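Local coordinates for protein HepC.19480.a.B1 (Helicobacter pylori, PDB 6MTZ) that is of unknown function but is probably a phosphoesterase of the DHH family, with an N-terminal DHH domain and a C-terminal DHHA1 domain, at residues Gln316-Gly321 against Glu350-Ala355; Asn185-Asp190 against Leu268-Gly273; Phe289-Asp294 against Gly307-Cys312; Leu74-Ala79 against Ala111-Trp116. All blocks are in the same frame, centred on the assembly; numbering follows the deposited sequence.

Interaction 1. Residues Gln316-Gly321 against Glu350-Ala355; sequences QMCFNG and EIFNNA
Cys-318 sits at the end of helix 311-318 and meets Ile-351, Phe-352 and Ala-355 from helix 341-353 and its tail. Its CB lies 3.7 Å from Ile-351 CG2. Its SG is anti to the carbonyl carbon, chi1 -63°. There it comes 3.9 Å from Phe-352 CE1 and 3.8 Å from Ala-355 CB. The sulfur lies at the edge of the Phe-352 ring, near the ring plane, 5.0 Å from the ring centroid. This is a Cys sulfur-aromatic contact.

Phe-319 brings its far rim into the same contact. Its CZ is 3.6 Å from Phe-352 CE1. The ring planes are 55° apart, and the two side chains cross at about a right angle. Ile-351 CD1 touches the edge of the Phe-319 ring, 4.0 Å from CE1. Cys-318 CB also lies over the centre of one face of this ring. No hydrogen bond joins the two segments, and the contact is apolar throughout.

The next shell holds both rings in place. Phe-319 and Phe-352 each touch Leu-314 of the first helix and Ile-293 of the sheet. Backbone hydrogen bonding ties Phe-319 to Lys-331. At the chain end, Ala-355 O accepts a hydrogen bond from Gln-262 NE2, and Tyr-261 packs on Cys-318 and Ala-355.

Gly-321 begins the Gly-Gly-Gly-His sequence that follows the first helix. This sequence, and two helices packed together on a mixed beta sheet, are consistent with a DHHA1 domain.

Interaction 2. Residues Asn185-Asp190 against Leu268-Gly273; sequences NRFMFD and LSYSMG
The backbones of Asn-185 and Met-272 come within 6.1 Å at CA, where the loop before helix 190-203 meets the residues just past strand 264-270. Asn-185 is the polar centre of the contact. Its ND2 donates to Ser-271 OG at 3.0 Å, with an N-H...O angle of 154° and the hydroxyl in the amide plane. The other amide atom, OD1, turns back on its own segment. It accepts from Met-188 N at 2.8 Å, in the carbonyl plane, and makes an Asx motif. Ser-271 OG in turn donates to Tyr-270 O. One water links Asn-185 ND2 to Met-272 O, and a second links Phe-187 N to Ser-271 OG.

The loop lies between two domains. Arg-186 forms a salt bridge with Glu-45 on the side of the parallel-sheet domain, while strand 264-270 belongs to the C-terminal mixed sheet.

The apolar side begins with Phe-187. Its CG is anti to the backbone N (chi1 -179°), which carries the ring toward Tyr-270. Tyr-270 turns its edge to this ring in an edge-to-face pair. Its CD2 stands 3.4 Å above the ring plane, over the centre. The Met-188 chain folds back on the strand end. Its SD takes a weak hydrogen bond from Tyr-270 N, and its CE rests 3.8 Å from Ser-269 CB. Met-272 CG packs against Met-188 CG, and Met-272 CE reaches Phe-189 CE2 at 3.8 Å.

Interaction 3. Residues Phe289-Asp294 against Gly307-Cys312; sequences FDFYID and GNCDVC
Asp-290 and Asn-308 are the closest residues of the two backbones, with CA atoms 5.3 Å apart. The Asp-290 side chain lies against the loop before helix 311-318. Its OD1 is 3.7 Å from Asn-308 CB, with the carboxylate and amide planes 37° apart. Its OD2 is held elsewhere, by the backbone N of Lys-265 on the neighbouring strand. The Asp-290 carbonyl also faces the loop. Cys-309 CB packs 3.5 Å from Asp-290 O. One water bridges the backbones, donating to Asp-290 O at 2.7 Å and accepting from Asn-308 N at 3.0 Å.

Phe-291 begins strand 291-295. Its CG lies between the backbone N and the carbonyl carbon (chi1 64°). CB and the near ring atom CD1 do the touching, and the rest of the ring points off from 307-312. CB meets Val-311 CG1 at 3.8 Å. CD1 is 4.0 Å from Cys-309 SG. The sulfur is 4.8 Å from the ring centroid and 46° off the ring normal, an oblique Cys sulfur-aromatic contact. Leu-303 of strand 300-305 touches both Phe-291 and Val-311. Val-311 is the first residue of the helix. Asp-310, just before it, is the N-cap residue and accepts through OD1 from Glu-313 N.

The chemistry therefore changes along the contact. No direct hydrogen bond crosses it. At the Asp-290 and Asn-308 end a single water joins the two backbones, and Lys-264 NZ donates to Asn-308 O nearby. At the other end there is sulfur, aromatic and aliphatic packing, which sets the first turn of the helix on the sheet of the probable DHHA1 domain.

Interaction 4. Residues Leu74-Ala79 against Ala111-Trp116; sequences LNLNEA and AESFHW
Phe-114 lays one face of its ring over the CB of Ala-79. The methyl stands 3.6 Å above the ring plane, offset toward the rim. It is 3.9 Å from the centroid and 24° off the ring normal, which makes a CH-pi contact. The nearest ring atom is CE2, also 3.6 Å from Ala-79 CB. Leu-76 CD2 approaches the edge of the same ring, near its plane, at a looser 4.3 Å from CE2.

Trp-116 meets Ala-79 with the edge of its indole. CH2 is 3.7 Å from Ala-79 CB, and CZ2 is 3.5 Å from Ala-79 O. Trp-116 CG sits between the backbone N and the carbonyl carbon (chi1 49°), which starts the indole off beside Phe-114. Phe-114 CB covers part of one indole face, so the two aromatic residues also pack on each other.

The contact belongs to the N-terminal domain, whose five-stranded parallel sheet carries helices in a Rossmann-like manner, as in DHH domains. It joins the start of helix 76-85 to the loop that leads into edge strand 117-119. A type I beta turn from Ala-111 to Phe-114 opens that loop.

Asn-75 is the N-cap of the helix, and its OD1 accepts from Glu-78 N at 3.1 Å. Trp-116 NE1 donates to Gln-83 OE1, one helical turn beyond Ala-79. Leu-74 CD1 touches the indole edge at CH2, while Leu-100 of strand 95-102 lies against both Leu-74 and Trp-116.

Interactions 1, 2 and 3 gather around the C-terminal mixed sheet, and interaction 4 stands alone in the N-terminal domain. The centres of interactions 1 and 3 are 13 Å apart. They share helix 311-318 and touch directly, with Phe-319 CZ 3.7 Å from Ile-293 CD1. Interactions 2 and 3 meet through neighbouring strands, where Ser-269 OG probably hydrogen-bonds Asp-294 OD1 and Tyr-292 OH. The centre of interaction 4 is 48 Å from that of interaction 3 and 31 Å from that of interaction 2. DHH phosphoesterases usually work in the cleft between their two domains. Interaction 2 lies at the junction between the domains; no ligand is present to fix the site.

Interaction 1. Residues Gln316-Gly321 against Glu350-Ala355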
loop_
_atom_site.group_PDB
_atom_site.type_symbol
_atom_site.label_atom_id
_atom_site.label_comp_id
_atom_site.label_asym_id
_atom_site.label_seq_id
_atom_site.Cartn_x
_atom_site.Cartn_y
_atom_site.Cartn_z
ATOM N N GLN A 316 -21.357 22.485 8.005
ATOM C CA GLN A 316 -21.548 23.882 7.622
ATOM C C GLN A 316 -20.858 24.848 8.574
ATOM O O GLN A 316 -20.601 25.992 8.191
ATOM C CB GLN A 316 -23.033 24.240 7.492
ATOM C CG GLN A 316 -23.923 23.929 8.664
ATOM C CD GLN A 316 -25.385 24.010 8.266
ATOM O OE1 GLN A 316 -25.719 24.603 7.240
ATOM N NE2 GLN A 316 -26.262 23.404 9.060
ATOM N N MET A 317 -20.528 24.416 9.790
ATOM C CA MET A 317 -19.732 25.271 10.661
ATOM C C MET A 317 -18.258 25.209 10.294
ATOM O O MET A 317 -17.535 26.195 10.478
ATOM C CB MET A 317 -19.925 24.870 12.123
ATOM N N CYS A 318 -17.808 24.079 9.748
ATOM C CA CYS A 318 -16.392 23.805 9.580
ATOM C C CYS A 318 -15.940 23.632 8.140
ATOM O O CYS A 318 -14.797 23.972 7.832
ATOM C CB CYS A 318 -16.011 22.543 10.362
ATOM S SG CYS A 318 -16.251 22.706 12.138
ATOM N N PHE A 319 -16.782 23.099 7.253
ATOM C CA PHE A 319 -16.304 22.693 5.934
ATOM C C PHE A 319 -17.171 23.243 4.806
ATOM O O PHE A 319 -17.237 22.637 3.732
ATOM C CB PHE A 319 -16.218 21.166 5.833
ATOM C CG PHE A 319 -15.519 20.515 7.002
ATOM C CD1 PHE A 319 -14.177 20.761 7.251
ATOM C CD2 PHE A 319 -16.206 19.666 7.851
ATOM C CE1 PHE A 319 -13.534 20.164 8.330
ATOM C CE2 PHE A 319 -15.565 19.067 8.929
ATOM C CZ PHE A 319 -14.234 19.312 9.167
ATOM N N ASN A 320 -17.843 24.379 5.028
ATOM C CA ASN A 320 -18.668 25.021 3.994
ATOM C C ASN A 320 -19.571 24.011 3.284
ATOM O O ASN A 320 -19.775 24.075 2.070
ATOM C CB ASN A 320 -17.794 25.759 2.975
ATOM C CG ASN A 320 -17.279 27.083 3.493
ATOM O OD1 ASN A 320 -18.052 27.930 3.951
ATOM N ND2 ASN A 320 -15.963 27.267 3.433
ATOM N N GLY A 321 -20.098 23.050 4.040
ATOM C CA GLY A 321 -20.849 21.969 3.433
ATOM C C GLY A 321 -22.212 21.732 4.050
ATOM O O GLY A 321 -22.731 22.588 4.773
ATOM N N GLU A 350 -6.926 21.957 13.851
ATOM C CA GLU A 350 -6.933 23.415 13.774
ATOM C C GLU A 350 -8.333 23.933 13.470
ATOM O O GLU A 350 -8.823 24.850 14.135
ATOM C CB GLU A 350 -5.930 23.899 12.725
ATOM N N ILE A 351 -9.011 23.328 12.490
ATOM C CA ILE A 351 -10.380 23.737 12.169
ATOM C C ILE A 351 -11.305 23.513 13.366
ATOM O O ILE A 351 -12.091 24.391 13.740
ATOM C CB ILE A 351 -10.887 22.983 10.926
ATOM C CG1 ILE A 351 -10.056 23.359 9.698
ATOM C CG2 ILE A 351 -12.368 23.280 10.703
ATOM C CD1 ILE A 351 -10.377 22.553 8.460
ATOM N N PHE A 352 -11.235 22.323 13.975
ATOM C CA PHE A 352 -12.131 22.009 15.089
ATOM C C PHE A 352 -11.843 22.868 16.316
ATOM O O PHE A 352 -12.743 23.114 17.128
ATOM C CB PHE A 352 -12.026 20.521 15.447
ATOM C CG PHE A 352 -12.816 19.612 14.539
ATOM C CD1 PHE A 352 -13.685 20.134 13.589
ATOM C CD2 PHE A 352 -12.713 18.235 14.653
ATOM C CE1 PHE A 352 -14.429 19.304 12.762
ATOM C CE2 PHE A 352 -13.456 17.383 13.821
ATOM C CZ PHE A 352 -14.310 17.920 12.876
ATOM N N ASN A 353 -10.610 23.359 16.458
ATOM C CA ASN A 353 -10.232 24.034 17.695
ATOM C C ASN A 353 -11.046 25.304 17.920
ATOM O O ASN A 353 -11.422 25.610 19.058
ATOM C CB ASN A 353 -8.741 24.353 17.686
ATOM C CG ASN A 353 -8.306 25.084 18.935
ATOM O OD1 ASN A 353 -8.248 26.313 18.961
ATOM N ND2 ASN A 353 -8.015 24.330 19.989
ATOM N N ASN A 354 -11.328 26.058 16.854
ATOM C CA ASN A 354 -12.139 27.268 16.964
ATOM C C ASN A 354 -13.631 27.001 16.846
ATOM O O ASN A 354 -14.427 27.931 17.021
ATOM C CB ASN A 354 -11.745 28.288 15.889
ATOM C CG ASN A 354 -10.387 28.874 16.127
ATOM O OD1 ASN A 354 -10.196 29.659 17.056
ATOM N ND2 ASN A 354 -9.421 28.495 15.292
ATOM N N ALA A 355 -14.024 25.769 16.557
ATOM C CA ALA A 355 -15.411 25.464 16.233
ATOM C C ALA A 355 -16.324 25.550 17.452
ATOM O O ALA A 355 -17.518 25.273 17.352
ATOM C CB ALA A 355 -15.503 24.087 15.597
ATOM O OXT ALA A 355 -15.903 25.909 18.554
#

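Interaction 2. Residues Asn185-Asp190 against Leu268-Gly273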
loop_
_atom_site.group_PDB
_atom_site.type_symbol
_atom_site.label_atom_id
_atom_site.label_comp_id
_atom_site.label_asym_id
_atom_site.label_seq_id
_atom_site.Cartn_x
_atom_site.Cartn_y
_atom_site.Cartn_z
ATOM N N ASN A 185 -7.910 -0.267 2.501
ATOM C CA ASN A 185 -7.321 1.025 2.161
ATOM C C ASN A 185 -5.817 1.027 2.411
ATOM O O ASN A 185 -5.355 0.713 3.519
ATOM C CB ASN A 185 -7.981 2.141 2.978
ATOM C CG ASN A 185 -7.418 3.515 2.645
ATOM O OD1 ASN A 185 -6.460 3.969 3.258
ATOM N ND2 ASN A 185 -8.030 4.188 1.672
ATOM N N ARG A 186 -5.060 1.403 1.372
ATOM C CA ARG A 186 -3.606 1.297 1.434
ATOM C C ARG A 186 -3.014 2.311 2.402
ATOM O O ARG A 186 -2.072 1.990 3.142
ATOM C CB ARG A 186 -2.991 1.471 0.043
ATOM C CG ARG A 186 -1.472 1.240 0.017
ATOM C CD ARG A 186 -0.895 1.153 -1.426
ATOM N NE ARG A 186 -1.002 2.401 -2.193
ATOM C CZ ARG A 186 -0.075 3.365 -2.214
ATOM N NH1 ARG A 186 1.048 3.238 -1.514
ATOM N NH2 ARG A 186 -0.261 4.454 -2.948
ATOM N N PHE A 187 -3.556 3.534 2.424
ATOM C CA PHE A 187 -3.013 4.555 3.314
ATOM C C PHE A 187 -3.206 4.167 4.773
ATOM O O PHE A 187 -2.276 4.264 5.582
ATOM C CB PHE A 187 -3.666 5.918 3.069
ATOM C CG PHE A 187 -3.103 7.003 3.960
ATOM C CD1 PHE A 187 -3.621 7.235 5.221
ATOM C CD2 PHE A 187 -2.000 7.734 3.558
ATOM C CE1 PHE A 187 -3.064 8.205 6.055
ATOM C CE2 PHE A 187 -1.451 8.700 4.378
ATOM C CZ PHE A 187 -1.980 8.935 5.628
ATOM N N MET A 188 -4.420 3.751 5.135
ATOM C CA MET A 188 -4.700 3.493 6.540
ATOM C C MET A 188 -4.095 2.176 7.015
ATOM O O MET A 188 -3.727 2.069 8.187
ATOM C CB MET A 188 -6.213 3.504 6.786
ATOM C CG MET A 188 -6.884 4.875 6.548
ATOM S SD MET A 188 -6.310 6.187 7.637
ATOM C CE MET A 188 -7.007 5.695 9.229
ATOM N N PHE A 189 -3.975 1.179 6.133
ATOM C CA PHE A 189 -3.591 -0.184 6.514
ATOM C C PHE A 189 -2.458 -0.684 5.619
ATOM O O PHE A 189 -2.580 -1.693 4.930
ATOM C CB PHE A 189 -4.786 -1.121 6.432
ATOM C CG PHE A 189 -6.064 -0.501 6.928
ATOM C CD1 PHE A 189 -6.174 -0.090 8.241
ATOM C CD2 PHE A 189 -7.153 -0.339 6.079
ATOM C CE1 PHE A 189 -7.366 0.477 8.714
ATOM C CE2 PHE A 189 -8.335 0.222 6.532
ATOM C CZ PHE A 189 -8.445 0.632 7.858
ATOM N N ASP A 190 -1.322 0.013 5.670
ATOM C CA ASP A 190 -0.257 -0.228 4.702
ATOM C C ASP A 190 0.210 -1.682 4.728
ATOM O O ASP A 190 0.267 -2.347 3.686
ATOM C CB ASP A 190 0.912 0.712 4.977
ATOM C CG ASP A 190 2.040 0.502 4.010
ATOM O OD1 ASP A 190 1.891 0.879 2.828
ATOM O OD2 ASP A 190 3.066 -0.065 4.430
ATOM N N LEU A 268 -11.143 10.123 12.714
ATOM C CA LEU A 268 -10.699 10.695 11.447
ATOM C C LEU A 268 -9.864 9.679 10.679
ATOM O O LEU A 268 -8.824 9.222 11.172
ATOM C CB LEU A 268 -9.893 11.972 11.685
ATOM C CG LEU A 268 -9.099 12.410 10.458
ATOM C CD1 LEU A 268 -10.028 12.976 9.422
ATOM C CD2 LEU A 268 -8.055 13.433 10.857
ATOM N N SER A 269 -10.312 9.338 9.477
ATOM C CA SER A 269 -9.543 8.521 8.550
ATOM C C SER A 269 -9.188 9.362 7.326
ATOM O O SER A 269 -9.635 10.504 7.188
ATOM C CB SER A 269 -10.323 7.266 8.157
ATOM O OG SER A 269 -11.397 7.590 7.295
ATOM N N TYR A 270 -8.405 8.775 6.413
ATOM C CA TYR A 270 -7.875 9.507 5.263
ATOM C C TYR A 270 -7.847 8.621 4.033
ATOM O O TYR A 270 -7.315 7.511 4.092
ATOM C CB TYR A 270 -6.463 10.008 5.538
ATOM C CG TYR A 270 -5.828 10.813 4.428
ATOM C CD1 TYR A 270 -6.284 12.092 4.129
ATOM C CD2 TYR A 270 -4.727 10.324 3.723
ATOM C CE1 TYR A 270 -5.695 12.858 3.146
ATOM C CE2 TYR A 270 -4.117 11.092 2.720
ATOM C CZ TYR A 270 -4.609 12.355 2.437
ATOM O OH TYR A 270 -4.022 13.132 1.457
ATOM N N SER A 271 -8.412 9.123 2.932
ATOM C CA SER A 271 -8.499 8.480 1.615
ATOM C C SER A 271 -9.447 7.285 1.568
ATOM O O SER A 271 -9.447 6.547 0.572
ATOM C CB SER A 271 -7.124 8.041 1.089
ATOM O OG SER A 271 -6.691 6.830 1.707
ATOM N N MET A 272 -10.290 7.073 2.578
ATOM C CA MET A 272 -11.082 5.839 2.558
ATOM C C MET A 272 -12.246 5.881 1.575
ATOM O O MET A 272 -12.718 4.816 1.157
ATOM C CB MET A 272 -11.566 5.513 3.962
ATOM C CG MET A 272 -10.378 5.262 4.883
ATOM S SD MET A 272 -10.730 4.222 6.300
ATOM C CE MET A 272 -11.026 2.635 5.505
ATOM N N GLY A 273 -12.723 7.063 1.199
ATOM C CA GLY A 273 -13.639 7.188 0.061
ATOM C C GLY A 273 -15.105 7.100 0.481
ATOM O O GLY A 273 -15.614 8.004 1.149
HETATM O O HOH W 1 -10.406 2.711 0.539
HETATM O O HOH W 2 -5.106 4.993 0.406
#

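Interaction 3. Residues Phe289-Asp294 against Gly307-Cys312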
loop_
_atom_site.group_PDB
_atom_site.type_symbol
_atom_site.label_atom_id
_atom_site.label_comp_id
_atom_site.label_asym_id
_atom_site.label_seq_id
_atom_site.Cartn_x
_atom_site.Cartn_y
_atom_site.Cartn_z
ATOM N N PHE A 289 -17.885 6.916 20.197
ATOM C CA PHE A 289 -17.686 7.937 19.180
ATOM C C PHE A 289 -19.031 8.472 18.702
ATOM O O PHE A 289 -20.004 7.721 18.574
ATOM C CB PHE A 289 -16.883 7.377 18.005
ATOM C CG PHE A 289 -15.413 7.236 18.298
ATOM C CD1 PHE A 289 -14.926 6.107 18.938
ATOM C CD2 PHE A 289 -14.520 8.246 17.952
ATOM C CE1 PHE A 289 -13.576 5.978 19.214
ATOM C CE2 PHE A 289 -13.176 8.124 18.221
ATOM C CZ PHE A 289 -12.700 6.989 18.850
ATOM N N ASP A 290 -19.077 9.779 18.463
ATOM C CA ASP A 290 -20.274 10.462 17.992
ATOM C C ASP A 290 -20.324 10.650 16.488
ATOM O O ASP A 290 -21.422 10.719 15.926
ATOM C CB ASP A 290 -20.378 11.831 18.648
ATOM C CG ASP A 290 -20.351 11.730 20.136
ATOM O OD1 ASP A 290 -21.265 11.074 20.678
ATOM O OD2 ASP A 290 -19.397 12.249 20.749
ATOM N N PHE A 291 -19.178 10.765 15.818
ATOM C CA PHE A 291 -19.207 10.904 14.374
ATOM C C PHE A 291 -17.958 10.293 13.781
ATOM O O PHE A 291 -16.987 9.978 14.473
ATOM C CB PHE A 291 -19.364 12.366 13.942
ATOM C CG PHE A 291 -18.217 13.246 14.329
ATOM C CD1 PHE A 291 -18.119 13.756 15.620
ATOM C CD2 PHE A 291 -17.242 13.585 13.394
ATOM C CE1 PHE A 291 -17.063 14.589 15.984
ATOM C CE2 PHE A 291 -16.173 14.410 13.740
ATOM C CZ PHE A 291 -16.080 14.916 15.037
ATOM N N TYR A 292 -18.011 10.119 12.473
ATOM C CA TYR A 292 -16.910 9.607 11.690
ATOM C C TYR A 292 -16.626 10.637 10.613
ATOM O O TYR A 292 -17.556 11.223 10.051
ATOM C CB TYR A 292 -17.264 8.231 11.088
ATOM C CG TYR A 292 -16.096 7.520 10.453
ATOM C CD1 TYR A 292 -15.645 7.883 9.195
ATOM C CD2 TYR A 292 -15.440 6.489 11.114
ATOM C CE1 TYR A 292 -14.570 7.248 8.611
ATOM C CE2 TYR A 292 -14.361 5.850 10.540
ATOM C CZ TYR A 292 -13.934 6.236 9.282
ATOM O OH TYR A 292 -12.864 5.619 8.689
ATOM N N ILE A 293 -15.345 10.893 10.354
ATOM C CA ILE A 293 -14.968 11.886 9.358
ATOM C C ILE A 293 -13.806 11.332 8.541
ATOM O O ILE A 293 -12.822 10.838 9.101
ATOM C CB ILE A 293 -14.626 13.240 10.013
ATOM C CG1 ILE A 293 -14.171 14.259 8.966
ATOM C CG2 ILE A 293 -13.581 13.083 11.131
ATOM C CD1 ILE A 293 -14.026 15.670 9.518
ATOM N N ASP A 294 -13.951 11.361 7.219
ATOM C CA ASP A 294 -12.902 10.975 6.286
ATOM C C ASP A 294 -12.588 12.160 5.383
ATOM O O ASP A 294 -13.494 12.863 4.923
ATOM C CB ASP A 294 -13.323 9.761 5.443
ATOM C CG ASP A 294 -12.221 9.267 4.527
ATOM O OD1 ASP A 294 -11.270 8.610 5.012
ATOM O OD2 ASP A 294 -12.315 9.528 3.314
ATOM N N GLY A 307 -26.852 9.315 15.041
ATOM C CA GLY A 307 -27.861 9.976 15.833
ATOM C C GLY A 307 -27.330 10.843 16.954
ATOM O O GLY A 307 -28.102 11.623 17.523
ATOM N N ASN A 308 -26.040 10.746 17.277
ATOM C CA ASN A 308 -25.474 11.455 18.417
ATOM C C ASN A 308 -24.641 12.667 18.018
ATOM O O ASN A 308 -23.932 13.224 18.866
ATOM C CB ASN A 308 -24.631 10.503 19.266
ATOM C CG ASN A 308 -25.461 9.745 20.282
ATOM O OD1 ASN A 308 -26.686 9.671 20.167
ATOM N ND2 ASN A 308 -24.798 9.182 21.288
ATOM N N CYS A 309 -24.702 13.085 16.757
ATOM C CA CYS A 309 -24.008 14.294 16.326
ATOM C C CYS A 309 -24.598 14.753 15.005
ATOM O O CYS A 309 -24.558 14.010 14.021
ATOM C CB CYS A 309 -22.518 14.056 16.171
ATOM S SG CYS A 309 -21.693 15.463 15.382
ATOM N N ASP A 310 -25.126 15.972 14.979
ATOM C CA ASP A 310 -25.646 16.525 13.740
ATOM C C ASP A 310 -24.489 16.902 12.827
ATOM O O ASP A 310 -23.962 18.017 12.923
ATOM C CB ASP A 310 -26.517 17.747 14.026
ATOM C CG ASP A 310 -27.282 18.213 12.804
ATOM O OD1 ASP A 310 -26.887 17.848 11.675
ATOM O OD2 ASP A 310 -28.279 18.944 12.975
ATOM N N VAL A 311 -24.090 15.995 11.933
ATOM C CA VAL A 311 -22.938 16.279 11.079
ATOM C C VAL A 311 -23.268 17.280 9.984
ATOM O O VAL A 311 -22.349 17.855 9.389
ATOM C CB VAL A 311 -22.342 14.999 10.463
ATOM C CG1 VAL A 311 -21.696 14.159 11.553
ATOM C CG2 VAL A 311 -23.407 14.191 9.699
ATOM N N CYS A 312 -24.551 17.501 9.690
ATOM C CA CYS A 312 -24.908 18.597 8.798
ATOM C C CYS A 312 -24.504 19.935 9.406
ATOM O O CYS A 312 -23.861 20.762 8.748
ATOM C CB CYS A 312 -26.404 18.567 8.493
ATOM S SG CYS A 312 -26.949 19.870 7.356
HETATM O O HOH W 3 -23.634 9.224 16.240
#

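Interaction 4. Residues Leu74-Ala79 against Ala111-Trp116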
loop_
_atom_site.group_PDB
_atom_site.type_symbol
_atom_site.label_atom_id
_atom_site.label_comp_id
_atom_site.label_asym_id
_atom_site.label_seq_id
_atom_site.Cartn_x
_atom_site.Cartn_y
_atom_site.Cartn_z
ATOM N N LEU A 74 13.763 7.346 -10.146
ATOM C CA LEU A 74 13.988 8.535 -9.344
ATOM C C LEU A 74 14.429 9.661 -10.261
ATOM O O LEU A 74 15.099 9.428 -11.274
ATOM C CB LEU A 74 15.047 8.275 -8.264
ATOM C CG LEU A 74 14.876 7.025 -7.381
ATOM C CD1 LEU A 74 16.073 6.838 -6.447
ATOM C CD2 LEU A 74 13.593 7.105 -6.578
ATOM N N ASN A 75 14.032 10.885 -9.921
ATOM C CA ASN A 75 14.645 12.005 -10.611
ATOM C C ASN A 75 16.029 12.255 -10.026
ATOM O O ASN A 75 16.396 11.702 -8.983
ATOM C CB ASN A 75 13.780 13.260 -10.515
ATOM C CG ASN A 75 13.128 13.414 -9.166
ATOM O OD1 ASN A 75 13.801 13.626 -8.155
ATOM N ND2 ASN A 75 11.804 13.317 -9.141
ATOM N N LEU A 76 16.805 13.090 -10.720
ATOM C CA LEU A 76 18.191 13.320 -10.321
ATOM C C LEU A 76 18.274 13.800 -8.883
ATOM O O LEU A 76 19.181 13.410 -8.137
ATOM C CB LEU A 76 18.851 14.337 -11.252
ATOM C CG LEU A 76 19.329 13.862 -12.626
ATOM C CD1 LEU A 76 19.877 15.035 -13.426
ATOM C CD2 LEU A 76 20.388 12.768 -12.486
ATOM N N ASN A 77 17.324 14.632 -8.472
ATOM C CA ASN A 77 17.390 15.219 -7.144
ATOM C C ASN A 77 17.183 14.168 -6.061
ATOM O O ASN A 77 17.873 14.189 -5.036
ATOM C CB ASN A 77 16.353 16.331 -7.022
ATOM C CG ASN A 77 16.498 17.110 -5.746
ATOM O OD1 ASN A 77 17.215 18.110 -5.696
ATOM N ND2 ASN A 77 15.827 16.651 -4.695
ATOM N N GLU A 78 16.241 13.241 -6.267
ATOM C CA GLU A 78 16.011 12.194 -5.273
ATOM C C GLU A 78 17.152 11.185 -5.243
ATOM O O GLU A 78 17.505 10.676 -4.172
ATOM C CB GLU A 78 14.685 11.486 -5.534
ATOM C CG GLU A 78 13.534 12.061 -4.728
ATOM C CD GLU A 78 13.792 12.026 -3.227
ATOM O OE1 GLU A 78 14.193 10.960 -2.721
ATOM O OE2 GLU A 78 13.601 13.062 -2.553
ATOM N N ALA A 79 17.732 10.867 -6.404
ATOM C CA ALA A 79 18.901 9.991 -6.421
ATOM C C ALA A 79 20.084 10.646 -5.719
ATOM O O ALA A 79 20.802 9.990 -4.957
ATOM C CB ALA A 79 19.267 9.614 -7.858
ATOM N N ALA A 111 20.183 6.816 -14.432
ATOM C CA ALA A 111 20.850 5.525 -14.269
ATOM C C ALA A 111 22.348 5.613 -14.552
ATOM O O ALA A 111 23.156 4.971 -13.871
ATOM C CB ALA A 111 20.196 4.484 -15.178
ATOM N N GLU A 112 22.744 6.388 -15.550
ATOM C CA GLU A 112 24.165 6.482 -15.872
ATOM C C GLU A 112 24.907 7.515 -15.016
ATOM O O GLU A 112 26.084 7.778 -15.270
ATOM C CB GLU A 112 24.346 6.791 -17.361
ATOM C CG GLU A 112 23.477 7.921 -17.872
ATOM C CD GLU A 112 23.481 8.017 -19.387
ATOM O OE1 GLU A 112 23.311 9.145 -19.914
ATOM O OE2 GLU A 112 23.647 6.962 -20.042
ATOM N N SER A 113 24.258 8.100 -14.009
ATOM C CA SER A 113 24.945 8.947 -13.044
ATOM C C SER A 113 25.190 8.257 -11.709
ATOM O O SER A 113 25.871 8.827 -10.856
ATOM C CB SER A 113 24.149 10.236 -12.795
ATOM O OG SER A 113 24.008 10.981 -13.986
ATOM N N PHE A 114 24.641 7.065 -11.489
ATOM C CA PHE A 114 24.766 6.410 -10.194
ATOM C C PHE A 114 25.036 4.928 -10.402
ATOM O O PHE A 114 24.256 4.234 -11.069
ATOM C CB PHE A 114 23.513 6.639 -9.341
ATOM C CG PHE A 114 23.279 8.090 -9.006
ATOM C CD1 PHE A 114 23.801 8.642 -7.846
ATOM C CD2 PHE A 114 22.565 8.909 -9.867
ATOM C CE1 PHE A 114 23.603 9.981 -7.542
ATOM C CE2 PHE A 114 22.359 10.249 -9.568
ATOM C CZ PHE A 114 22.880 10.786 -8.406
ATOM N N HIS A 115 26.149 4.455 -9.827
ATOM C CA HIS A 115 26.557 3.068 -10.008
ATOM C C HIS A 115 25.540 2.099 -9.414
ATOM O O HIS A 115 25.404 0.975 -9.911
ATOM C CB HIS A 115 27.942 2.852 -9.398
ATOM C CG HIS A 115 29.028 3.610 -10.096
ATOM N ND1 HIS A 115 29.211 3.560 -11.463
ATOM C CD2 HIS A 115 29.993 4.434 -9.619
ATOM C CE1 HIS A 115 30.235 4.324 -11.797
ATOM N NE2 HIS A 115 30.727 4.865 -10.696
ATOM N N TRP A 116 24.808 2.523 -8.371
ATOM C CA TRP A 116 23.802 1.708 -7.700
ATOM C C TRP A 116 22.460 1.721 -8.414
ATOM O O TRP A 116 21.543 1.019 -7.974
ATOM C CB TRP A 116 23.586 2.182 -6.251
ATOM C CG TRP A 116 23.373 3.680 -6.114
ATOM C CD1 TRP A 116 24.330 4.620 -5.854
ATOM C CD2 TRP A 116 22.134 4.394 -6.231
ATOM N NE1 TRP A 116 23.766 5.872 -5.804
ATOM C CE2 TRP A 116 22.420 5.763 -6.027
ATOM C CE3 TRP A 116 20.811 4.012 -6.483
ATOM C CZ2 TRP A 116 21.435 6.748 -6.078
ATOM C CZ3 TRP A 116 19.832 4.994 -6.533
ATOM C CH2 TRP A 116 20.147 6.339 -6.326
#